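Local atomic coordinates of beta subunit of photoactivated adenylyl cyclase (Beggiatoa sp. PS, PDB entry 5M2A), a protein that probably makes cyclic AMP from ATP when blue light excites the flavin bound to its BLUF photoreceptor domain. Residues A[184-187]-A[188-191]; A[199-203]-A[204-208]; A[275-278]-A[279-283]. All coordinates share one frame; numbering follows the deposited sequence.

Contact 1: A[184-187]-A[188-191]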
loop_
_atom_site.group_PDB
_atom_site.type_symbol
_atom_site.label_atom_id
_atom_site.label_comp_id
_atom_site.label_asym_id
_atom_site.label_seq_id
_atom_site.Cartn_x
_atom_site.Cartn_y
_atom_site.Cartn_z
ATOM N N PHE A 184 -11.902 -7.805 -6.371
ATOM C CA PHE A 184 -10.468 -7.730 -6.080
ATOM C C PHE A 184 -9.845 -9.107 -5.879
ATOM O O PHE A 184 -8.727 -9.361 -6.348
ATOM C CB PHE A 184 -10.234 -6.867 -4.840
ATOM C CG PHE A 184 -10.438 -5.401 -5.064
ATOM C CD1 PHE A 184 -10.582 -4.873 -6.349
ATOM C CD2 PHE A 184 -10.468 -4.531 -3.979
ATOM C CE1 PHE A 184 -10.760 -3.493 -6.538
ATOM C CE2 PHE A 184 -10.646 -3.173 -4.153
ATOM C CZ PHE A 184 -10.797 -2.644 -5.442
ATOM N N SER A 185 -10.520 -9.992 -5.130
ATOM C CA SER A 185 -9.977 -11.326 -4.894
ATOM C C SER A 185 -9.739 -12.062 -6.204
ATOM O O SER A 185 -8.695 -12.699 -6.390
ATOM C CB SER A 185 -10.926 -12.126 -3.996
ATOM O OG SER A 185 -10.391 -13.405 -3.691
ATOM N N ILE A 186 -10.698 -11.984 -7.121
ATOM C CA ILE A 186 -10.578 -12.675 -8.401
ATOM C C ILE A 186 -9.442 -12.082 -9.217
ATOM O O ILE A 186 -8.597 -12.803 -9.748
ATOM C CB ILE A 186 -11.909 -12.591 -9.169
ATOM C CG1 ILE A 186 -12.958 -13.477 -8.502
ATOM C CG2 ILE A 186 -11.720 -12.986 -10.651
ATOM C CD1 ILE A 186 -14.387 -13.185 -8.978
ATOM N N CYS A 187 -9.413 -10.755 -9.332
ATOM C CA CYS A 187 -8.370 -10.119 -10.131
ATOM C C CYS A 187 -6.995 -10.429 -9.577
ATOM O O CYS A 187 -6.089 -10.824 -10.319
ATOM C CB CYS A 187 -8.592 -8.614 -10.194
ATOM S SG CYS A 187 -10.068 -8.107 -11.137
ATOM N N THR A 188 -6.819 -10.267 -8.269
ATOM C CA THR A 188 -5.501 -10.477 -7.674
ATOM C C THR A 188 -5.022 -11.915 -7.857
ATOM O O THR A 188 -3.845 -12.163 -8.172
ATOM C CB THR A 188 -5.553 -10.117 -6.191
ATOM O OG1 THR A 188 -5.911 -8.748 -6.064
ATOM C CG2 THR A 188 -4.187 -10.334 -5.536
ATOM N N ARG A 189 -5.908 -12.886 -7.628
ATOM C CA ARG A 189 -5.511 -14.281 -7.777
ATOM C C ARG A 189 -5.014 -14.562 -9.187
ATOM O O ARG A 189 -3.963 -15.186 -9.379
ATOM C CB ARG A 189 -6.677 -15.211 -7.417
ATOM C CG ARG A 189 -6.395 -16.675 -7.718
ATOM C CD ARG A 189 -7.498 -17.600 -7.216
ATOM N NE ARG A 189 -8.831 -17.039 -7.411
ATOM C CZ ARG A 189 -9.539 -17.153 -8.533
ATOM N NH1 ARG A 189 -9.038 -17.800 -9.591
ATOM N NH2 ARG A 189 -10.750 -16.609 -8.603
ATOM N N ILE A 190 -5.749 -14.086 -10.187
ATOM C CA ILE A 190 -5.440 -14.436 -11.565
ATOM C C ILE A 190 -4.206 -13.686 -12.044
ATOM O O ILE A 190 -3.325 -14.279 -12.666
ATOM C CB ILE A 190 -6.660 -14.177 -12.464
ATOM C CG1 ILE A 190 -7.783 -15.154 -12.064
ATOM C CG2 ILE A 190 -6.303 -14.341 -13.942
ATOM C CD1 ILE A 190 -9.116 -14.902 -12.766
ATOM N N ILE A 191 -4.134 -12.378 -11.766
ATOM C CA ILE A 191 -2.936 -11.599 -12.096
ATOM C C ILE A 191 -1.701 -12.290 -11.530
ATOM O O ILE A 191 -0.685 -12.460 -12.215
ATOM C CB ILE A 191 -3.066 -10.165 -11.548
ATOM C CG1 ILE A 191 -4.143 -9.394 -12.319
ATOM C CG2 ILE A 191 -1.689 -9.434 -11.588
ATOM C CD1 ILE A 191 -4.567 -8.081 -11.661
HETATM O O HOH W 1 -11.080 -15.531 -5.663
#
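Thr-188 and Phe-184 meet through one carbonyl oxygen that takes two hydrogen bonds from the same residue. Phe-184 O receives Thr-188 N at 2.9 Å, the ordinary bond of an alpha-helical turn, and Thr-188 OG1 also at 2.9 Å; the two donors reach it from opposite faces of the carbonyl plane. The hydroxyl can bend back because OG1 lies beside its own backbone N and points away from its carbonyl carbon (chi1 -61°), a familiar way for a threonine to satisfy its hydroxyl within a helix. An alanine here would probably leave Phe-184 O with the backbone bond alone and open a gap where the threonine side chain meets Phe-201. The three following i to i+4 backbone bonds complete the ladder, ending with Ile-191 N to Cys-187 O.

Apolar packing runs along a second flank. Ile-186 and Ile-190 lie side by side and point the same way, CG2 of the former 3.9 Å from CD1 of the latter, while Cys-187 CB more loosely meets Ile-191 CD1.

On the polar flank, Arg-189, bent at chi3 (39°), brings NH2 to within 3.8 Å of Ile-186 CG1. In the modelled conformer of Ser-185, a water at the guanidinium edge links its OG to Arg-189 NH2. NH2 has a stronger mate in Glu-228, a salt bridge to helix 215-235.

Ile-190 rests on that same helix, whereas Cys-187 and Ile-191 press on strands 150-161 and 205-211, and Phe-184 and Thr-188 reach strand 197-202 and the second subunit.

Contact 2: A[199-203]-A[204-208]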
loop_
_atom_site.group_PDB
_atom_site.type_symbol
_atom_site.label_atom_id
_atom_site.label_comp_id
_atom_site.label_asym_id
_atom_site.label_seq_id
_atom_site.Cartn_x
_atom_site.Cartn_y
_atom_site.Cartn_z
ATOM N N THR A 199 -0.167 -3.639 -8.126
ATOM C CA THR A 199 0.486 -2.469 -7.545
ATOM C C THR A 199 -0.387 -1.789 -6.496
ATOM O O THR A 199 0.088 -1.475 -5.400
ATOM C CB THR A 199 0.867 -1.474 -8.650
ATOM O OG1 THR A 199 -0.260 -0.654 -8.969
ATOM C CG2 THR A 199 1.292 -2.213 -9.912
ATOM N N LYS A 200 -1.668 -1.585 -6.795
ATOM C CA LYS A 200 -2.563 -0.983 -5.816
ATOM C C LYS A 200 -3.992 -1.114 -6.314
ATOM O O LYS A 200 -4.230 -1.395 -7.493
ATOM C CB LYS A 200 -2.227 0.497 -5.571
ATOM C CG LYS A 200 -2.321 1.359 -6.822
ATOM C CD LYS A 200 -1.651 2.729 -6.616
ATOM C CE LYS A 200 -0.135 2.598 -6.583
ATOM N NZ LYS A 200 0.554 3.872 -6.283
ATOM N N PHE A 201 -4.933 -0.900 -5.396
ATOM C CA PHE A 201 -6.343 -0.679 -5.698
ATOM C C PHE A 201 -6.634 0.817 -5.615
ATOM O O PHE A 201 -6.228 1.484 -4.658
ATOM C CB PHE A 201 -7.254 -1.426 -4.717
ATOM C CG PHE A 201 -6.987 -2.895 -4.621
ATOM C CD1 PHE A 201 -6.532 -3.610 -5.710
ATOM C CD2 PHE A 201 -7.181 -3.568 -3.420
ATOM C CE1 PHE A 201 -6.285 -4.979 -5.614
ATOM C CE2 PHE A 201 -6.932 -4.918 -3.320
ATOM C CZ PHE A 201 -6.485 -5.627 -4.413
ATOM N N ILE A 202 -7.315 1.349 -6.629
ATOM C CA ILE A 202 -7.728 2.751 -6.661
ATOM C C ILE A 202 -9.239 2.774 -6.872
ATOM O O ILE A 202 -9.718 2.520 -7.983
ATOM C CB ILE A 202 -7.014 3.539 -7.769
ATOM C CG1 ILE A 202 -5.508 3.322 -7.690
ATOM C CG2 ILE A 202 -7.339 5.021 -7.666
ATOM C CD1 ILE A 202 -4.824 3.470 -9.018
ATOM N N GLY A 203 -9.989 3.077 -5.823
ATOM C CA GLY A 203 -11.430 2.920 -5.954
ATOM C C GLY A 203 -11.744 1.470 -6.261
ATOM O O GLY A 203 -11.236 0.547 -5.616
ATOM N N ASP A 204 -12.568 1.251 -7.280
ATOM C CA ASP A 204 -12.892 -0.098 -7.724
ATOM C C ASP A 204 -11.916 -0.613 -8.766
ATOM O O ASP A 204 -12.156 -1.671 -9.351
ATOM C CB ASP A 204 -14.312 -0.147 -8.301
ATOM C CG ASP A 204 -14.482 0.770 -9.509
ATOM O OD1 ASP A 204 -14.108 1.954 -9.409
ATOM O OD2 ASP A 204 -14.967 0.305 -10.568
ATOM N N CYS A 205 -10.821 0.100 -8.997
ATOM C CA CYS A 205 -9.872 -0.224 -10.056
ATOM C C CYS A 205 -8.703 -1.032 -9.510
ATOM O O CYS A 205 -8.168 -0.723 -8.442
ATOM C CB CYS A 205 -9.318 1.043 -10.726
ATOM S SG CYS A 205 -10.496 2.094 -11.599
ATOM N N VAL A 206 -8.293 -2.052 -10.262
ATOM C CA VAL A 206 -7.108 -2.847 -9.954
ATOM C C VAL A 206 -6.010 -2.405 -10.912
ATOM O O VAL A 206 -6.203 -2.410 -12.135
ATOM C CB VAL A 206 -7.359 -4.356 -10.094
ATOM C CG1 VAL A 206 -6.064 -5.136 -9.808
ATOM C CG2 VAL A 206 -8.496 -4.809 -9.183
ATOM N N MET A 207 -4.862 -2.022 -10.364
ATOM C CA MET A 207 -3.707 -1.648 -11.163
ATOM C C MET A 207 -2.615 -2.692 -10.990
ATOM O O MET A 207 -2.284 -3.064 -9.862
ATOM C CB MET A 207 -3.177 -0.275 -10.752
ATOM C CG MET A 207 -1.923 0.143 -11.514
ATOM S SD MET A 207 -1.279 1.719 -10.886
ATOM C CE MET A 207 0.127 1.988 -11.974
ATOM N N ALA A 208 -2.040 -3.146 -12.101
ATOM C CA ALA A 208 -1.015 -4.180 -12.050
ATOM C C ALA A 208 -0.052 -3.980 -13.207
ATOM O O ALA A 208 -0.316 -3.209 -14.130
ATOM C CB ALA A 208 -1.616 -5.588 -12.088
HETATM O O HOH W 2 -11.646 4.315 -9.538
#
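Thr-199 and Met-207 form the dense end of this antiparallel hairpin. Met-207 O takes a straight bond from Thr-199 N (2.8 Å, 169° at the hydrogen) and weak ones from Thr-199 OG1 and Lys-200 N, so two residues of one strand face a single residue of the other: a classic beta bulge. Thr-199 OG1, held between its backbone N and carbonyl carbon (chi1 84°), lies across the extended methionine chain, 3.1 Å from Met-207 CG. Met-207 N returns a bond to Lys-200 O almost end-on to the carbonyl. Further along, Phe-201 and Val-206 form a non-hydrogen-bonded pair on the face toward helix 173-193, Phe-201 CD1 lying 4.2 Å from Val-206 CG2.

Within the hairpin, packing slackens towards the turn: Ile-202 CD1 is 4.4 Å from Met-207 SD, though Ile-202 also meets Ile-202 of the second subunit. Ile-202 to Cys-205 make a type II' turn, with Gly-203 at the positive phi (60°) that glycine readily adopts. Ile-202 O accepts Cys-205 N at 2.8 Å from above its carbonyl plane; a water also donates to this oxygen, and weakly to Asp-204 OD1.

Asp-204, at the tip, belongs to the magnesium site with Asp-160 and Ile-161, and its OD2 accepts from Ile-161 N. Two aspartates at a metal are the hallmark of class III nucleotidyl cyclases, and the tight turn probably helps to place one metal-binding carboxylate.

Contact 3: A[275-278]-A[279-283]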
loop_
_atom_site.group_PDB
_atom_site.type_symbol
_atom_site.label_atom_id
_atom_site.label_comp_id
_atom_site.label_asym_id
_atom_site.label_seq_id
_atom_site.Cartn_x
_atom_site.Cartn_y
_atom_site.Cartn_z
ATOM N N ALA A 275 2.428 5.263 -19.980
ATOM C CA ALA A 275 1.693 4.008 -20.079
ATOM C C ALA A 275 0.636 3.883 -18.992
ATOM O O ALA A 275 -0.403 3.251 -19.212
ATOM C CB ALA A 275 2.667 2.834 -20.022
ATOM N N VAL A 276 0.874 4.468 -17.813
ATOM C CA VAL A 276 -0.116 4.374 -16.743
ATOM C C VAL A 276 -1.402 5.082 -17.152
ATOM O O VAL A 276 -2.502 4.522 -17.050
ATOM C CB VAL A 276 0.449 4.945 -15.429
ATOM C CG1 VAL A 276 -0.624 4.953 -14.347
ATOM C CG2 VAL A 276 1.668 4.148 -14.980
ATOM N N ASN A 277 -1.283 6.329 -17.616
ATOM C CA ASN A 277 -2.464 7.068 -18.050
ATOM C C ASN A 277 -3.140 6.386 -19.235
ATOM O O ASN A 277 -4.372 6.333 -19.309
ATOM C CB ASN A 277 -2.085 8.504 -18.405
ATOM C CG ASN A 277 -3.260 9.296 -18.944
ATOM O OD1 ASN A 277 -4.373 9.199 -18.426
ATOM N ND2 ASN A 277 -3.024 10.072 -19.999
ATOM N N VAL A 278 -2.350 5.862 -20.177
ATOM C CA VAL A 278 -2.939 5.253 -21.370
ATOM C C VAL A 278 -3.748 4.021 -20.995
ATOM O O VAL A 278 -4.863 3.825 -21.493
ATOM C CB VAL A 278 -1.859 4.923 -22.414
ATOM C CG1 VAL A 278 -2.480 4.141 -23.571
ATOM C CG2 VAL A 278 -1.234 6.191 -22.931
ATOM N N ALA A 279 -3.219 3.178 -20.099
ATOM C CA ALA A 279 -3.948 1.977 -19.718
ATOM C C ALA A 279 -5.270 2.336 -19.051
ATOM O O ALA A 279 -6.297 1.705 -19.320
ATOM C CB ALA A 279 -3.087 1.105 -18.802
ATOM N N ALA A 280 -5.271 3.373 -18.210
ATOM C CA ALA A 280 -6.515 3.787 -17.560
ATOM C C ALA A 280 -7.509 4.343 -18.574
ATOM O O ALA A 280 -8.721 4.126 -18.458
ATOM C CB ALA A 280 -6.216 4.826 -16.481
ATOM N N ARG A 281 -7.021 5.082 -19.568
ATOM C CA ARG A 281 -7.925 5.638 -20.569
ATOM C C ARG A 281 -8.516 4.550 -21.464
ATOM O O ARG A 281 -9.675 4.657 -21.899
ATOM C CB ARG A 281 -7.187 6.694 -21.395
ATOM C CG ARG A 281 -6.945 7.980 -20.622
ATOM C CD ARG A 281 -8.209 8.818 -20.579
ATOM N NE ARG A 281 -8.201 9.832 -21.634
ATOM C CZ ARG A 281 -9.269 10.196 -22.338
ATOM N NH1 ARG A 281 -9.157 11.131 -23.270
ATOM N NH2 ARG A 281 -10.441 9.614 -22.119
ATOM N N LEU A 282 -7.732 3.520 -21.784
ATOM C CA LEU A 282 -8.266 2.417 -22.580
ATOM C C LEU A 282 -9.244 1.590 -21.766
ATOM O O LEU A 282 -10.220 1.060 -22.303
ATOM C CB LEU A 282 -7.138 1.543 -23.117
ATOM C CG LEU A 282 -6.309 2.211 -24.218
ATOM C CD1 LEU A 282 -5.350 1.217 -24.841
ATOM C CD2 LEU A 282 -7.199 2.835 -25.283
ATOM N N GLU A 283 -8.981 1.449 -20.472
ATOM C CA GLU A 283 -9.948 0.809 -19.597
ATOM C C GLU A 283 -11.297 1.527 -19.667
ATOM O O GLU A 283 -12.347 0.884 -19.753
ATOM C CB GLU A 283 -9.397 0.781 -18.170
ATOM C CG GLU A 283 -10.103 -0.192 -17.264
ATOM C CD GLU A 283 -11.517 0.222 -17.027
ATOM O OE1 GLU A 283 -11.733 1.386 -16.623
ATOM O OE2 GLU A 283 -12.421 -0.589 -17.306
#
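Asn-277 and Arg-281, one helical turn apart, lie side by side and lean the same way; in the conformer modelled for Asn-277, their amide and guanidinium planes are 26° apart. What meets in that conformer is the amide oxygen and the aliphatic base of the arginine: Asn-277 OD1 lies 3.6 Å from Arg-281 CG. That methylene sits beside its own backbone N (chi1 -73°), which also brings it within 3.3 Å of Asn-277 O; bends at chi2 and chi3 then carry the guanidinium away, toward the loop residues Val-317 and Lys-318. Asn-277 touches Val-317 as well.

Helix 274-285 packs on the central sheet of the cyclase catalytic domain, and the small side chains of Ala-275 and Ala-279 probably let it come close: both touch Ile-156 of strand 150-161, and Ala-279 also meets Phe-158. Between them the backbone bond from Ala-279 N to Ala-275 O measures 3.0 Å.

On a further flank Val-278 and Leu-282 meet loosely, CG1 of the valine 4.3 Å from CD1 of the leucine, and both touch Thr-296 of strand 293-296. Leu-282 CG lies 3.5 Å from Val-278 O, which accepts Leu-282 N at 2.9 Å.

Overall arrangement
All three contacts belong to the cyclase catalytic domain and follow one another in series along the chain. Helix 173-193, home of contact 1, leads directly into the hairpin of contact 2; their centres are about 11 Å apart, and Phe-184 stacks on Phe-201 and packs against Val-206. Contact 3 comes later, on helix 274-285, with its centre about 12 Å from that of contact 2, which it touches where Met-207 CE meets Val-276 CG1. Contacts 1 and 3 do not touch: their centres are about 19 Å apart. The hairpin, part of the central sheet, thus links the two helices and carries one of the magnesium ligands, Asp-204, while contacts 1 and 2 also reach the second subunit.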